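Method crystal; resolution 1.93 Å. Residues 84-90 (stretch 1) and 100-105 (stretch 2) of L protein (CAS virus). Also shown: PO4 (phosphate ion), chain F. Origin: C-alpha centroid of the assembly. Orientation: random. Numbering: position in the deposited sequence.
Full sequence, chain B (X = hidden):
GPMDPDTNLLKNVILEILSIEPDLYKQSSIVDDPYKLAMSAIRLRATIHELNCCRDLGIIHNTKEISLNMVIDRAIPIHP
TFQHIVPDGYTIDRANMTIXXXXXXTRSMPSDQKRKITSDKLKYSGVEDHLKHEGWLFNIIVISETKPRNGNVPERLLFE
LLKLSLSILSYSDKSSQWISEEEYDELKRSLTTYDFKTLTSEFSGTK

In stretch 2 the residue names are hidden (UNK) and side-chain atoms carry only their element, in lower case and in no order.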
# COMPACT_ATOMS: atom_id res chain seq x y z
N HIS B 84 -22.73 0.35 24.70
CA HIS B 84 -21.46 0.45 23.99
C HIS B 84 -21.56 -0.29 22.67
O HIS B 84 -21.83 -1.50 22.65
CB HIS B 84 -20.31 -0.10 24.83
CG HIS B 84 -19.02 -0.16 24.08
ND1 HIS B 84 -18.31 0.97 23.75
CD2 HIS B 84 -18.36 -1.20 23.52
CE1 HIS B 84 -17.24 0.63 23.06
NE2 HIS B 84 -17.25 -0.68 22.90
N ILE B 85 -21.37 0.44 21.58
CA ILE B 85 -21.37 -0.09 20.22
C ILE B 85 -20.21 0.58 19.49
O ILE B 85 -19.98 1.78 19.67
CB ILE B 85 -22.69 0.20 19.48
CG1 ILE B 85 -23.88 -0.48 20.18
CG2 ILE B 85 -22.62 -0.24 18.03
CD1 ILE B 85 -25.23 -0.03 19.62
N VAL B 86 -19.50 -0.18 18.67
CA VAL B 86 -18.51 0.37 17.75
C VAL B 86 -18.95 0.03 16.34
O VAL B 86 -18.77 -1.10 15.87
CB VAL B 86 -17.10 -0.16 18.05
CG1 VAL B 86 -16.11 0.35 17.00
CG2 VAL B 86 -16.67 0.26 19.45
N PRO B 87 -19.53 0.98 15.61
CA PRO B 87 -19.99 0.69 14.25
C PRO B 87 -18.81 0.60 13.29
O PRO B 87 -17.73 1.16 13.52
CB PRO B 87 -20.87 1.90 13.91
CG PRO B 87 -20.21 3.02 14.67
CD PRO B 87 -19.73 2.40 15.98
N ASP B 88 -19.03 -0.13 12.20
CA ASP B 88 -17.99 -0.23 11.17
C ASP B 88 -17.79 1.10 10.45
O ASP B 88 -16.67 1.41 10.02
CB ASP B 88 -18.36 -1.32 10.17
CG ASP B 88 -18.32 -2.69 10.77
OD1 ASP B 88 -17.47 -2.91 11.66
OD2 ASP B 88 -19.14 -3.54 10.35
N GLY B 89 -18.85 1.87 10.29
CA GLY B 89 -18.74 3.16 9.65
C GLY B 89 -19.84 4.06 10.15
O GLY B 89 -20.81 3.60 10.77
N TYR B 90 -19.66 5.36 9.89
CA TYR B 90 -20.65 6.34 10.32
C TYR B 90 -20.45 7.62 9.53
O TYR B 90 -19.40 7.85 8.92
CB TYR B 90 -20.53 6.65 11.82
CG TYR B 90 -19.29 7.46 12.15
CD1 TYR B 90 -19.35 8.84 12.28
CD2 TYR B 90 -18.06 6.83 12.32
CE1 TYR B 90 -18.21 9.58 12.57
CE2 TYR B 90 -16.92 7.56 12.62
CZ TYR B 90 -17.01 8.94 12.74
OH TYR B 90 -15.88 9.67 13.04
N UNK B 100 -25.77 8.39 10.13
CA UNK B 100 -25.79 7.06 9.52
C UNK B 100 -24.77 6.19 10.25
O UNK B 100 -23.68 6.66 10.60
c UNK B 100 -26.15 8.39 5.89
c UNK B 100 -26.52 8.03 7.31
c UNK B 100 -25.49 5.75 7.40
c UNK B 100 -25.49 7.13 8.01
N UNK B 101 -25.13 4.94 10.52
CA UNK B 101 -24.18 3.95 11.02
C UNK B 101 -24.27 2.70 10.16
O UNK B 101 -25.35 2.32 9.68
c UNK B 101 -24.05 4.77 13.41
c UNK B 101 -25.82 3.10 12.75
c UNK B 101 -24.39 3.60 12.51
N UNK B 102 -23.13 2.05 9.97
CA UNK B 102 -23.01 0.87 9.13
C UNK B 102 -22.51 -0.30 9.95
O UNK B 102 -21.56 -0.16 10.73
c UNK B 102 -22.68 -0.75 6.42
c UNK B 102 -21.56 -0.13 7.24
c UNK B 102 -20.34 0.19 6.39
c UNK B 102 -22.06 1.14 7.95
N UNK B 103 -23.14 -1.46 9.76
CA UNK B 103 -22.63 -2.75 10.24
C UNK B 103 -22.47 -3.64 9.01
O UNK B 103 -23.47 -3.98 8.36
o UNK B 103 -22.45 -1.84 14.42
c UNK B 103 -23.74 -2.59 12.56
c UNK B 103 -22.49 -2.61 13.43
c UNK B 103 -23.57 -3.38 11.26
o UNK B 103 -21.56 -3.39 13.13
N UNK B 104 -21.24 -4.01 8.69
CA UNK B 104 -20.95 -4.78 7.49
C UNK B 104 -20.31 -6.11 7.86
O UNK B 104 -19.48 -6.18 8.77
c UNK B 104 -20.01 -4.01 6.55
N UNK B 105 -20.69 -7.16 7.15
CA UNK B 105 -20.12 -8.48 7.41
C UNK B 105 -20.25 -9.32 6.15
O UNK B 105 -21.01 -8.99 5.23
o UNK B 105 -22.18 -9.44 8.19
c UNK B 105 -20.84 -9.16 8.58
P PO4 F . -18.70 4.16 25.41
O1 PO4 F . -18.27 3.27 26.54
O2 PO4 F . -19.61 3.38 24.48
O3 PO4 F . -17.54 4.75 24.67
O4 PO4 F . -19.48 5.31 25.99
O HOH W 1 -19.53 -3.31 14.72

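Position 100 carries four carbons, forked at the first, with one arm two carbons long. Its side chain ends away from stretch 1, so the backbone makes the contact: its O lies 3.1 Å from CA of Tyr 90, a CA-H...O contact. The branching pattern is isoleucine, Ile 100. A beta-branched residue such as this is at ease in an extended strand.

Position 101 has three carbons, one bearing the other two, and lies opposite Tyr 90 in a non-hydrogen-bonded antiparallel pair. Its CB is 4.2 Å from CB of Pro 87. This is valine, Val 101, and its CG1 is 4.3 Å from CB of Tyr 90. A compact apolar side chain suits this buried site, where it shares a face of the sheet with Tyr 90.

At position 102 there are again four carbons, but the fork comes at the second. The residue pairs with Gly 89 and points to the other face of the sheet; its N donates to O of Gly 89 at 2.9 Å, and its O receives weak hydrogen bonds from N of Asp 88 at 2.9 Å and N of Gly 89 at 3.4 Å. The late fork makes it leucine, Leu 102. Glycine offers no side chain there, and the leucine is buried beside its backbone.

Position 103 shows three carbons in a row, the third carrying two oxygens, one of which reaches 3.5 Å from CA of Pro 87. This is a carboxylate one methylene longer than aspartate, hence glutamate, Glu 103, and the oxygen near Pro 87 is OE2. Its CA-to-CB bond points away, yet chi1 and chi2, both m, bring the carboxylate nearer to stretch 1. Water 1 lies 2.6 Å from OE1 of Glu 103 and 2.6 Å from O of Val 86, placed between two acceptors that could not bond directly.

Position 104 has a single side-chain carbon, CB, 3.9 Å from OD2 of Asp 88, and its N donates to that same OD2 at 2.7 Å in a nearly straight hydrogen bond. It is alanine, Ala 104. The small side chain sits alongside this carboxylate.

Position 105 has one carbon followed by one oxygen and makes no contact with stretch 1. The atoms identify serine, Ser 105; its hydroxyl is hydrogen-bonded elsewhere in the structure.

The contact thus begins as a short antiparallel ladder at Gly 89 and Tyr 90. Where stretch 1 leaves the strand, the Asp 88 side chain extends the bonding to Ala 104. OD2 of Asp 88 lies 3.7 Å from OE1 of Glu 103, a like-charge approach, and water 1 provides a further link between Glu 103 and the loop.

Stretch 2 100-105: IVLEAS
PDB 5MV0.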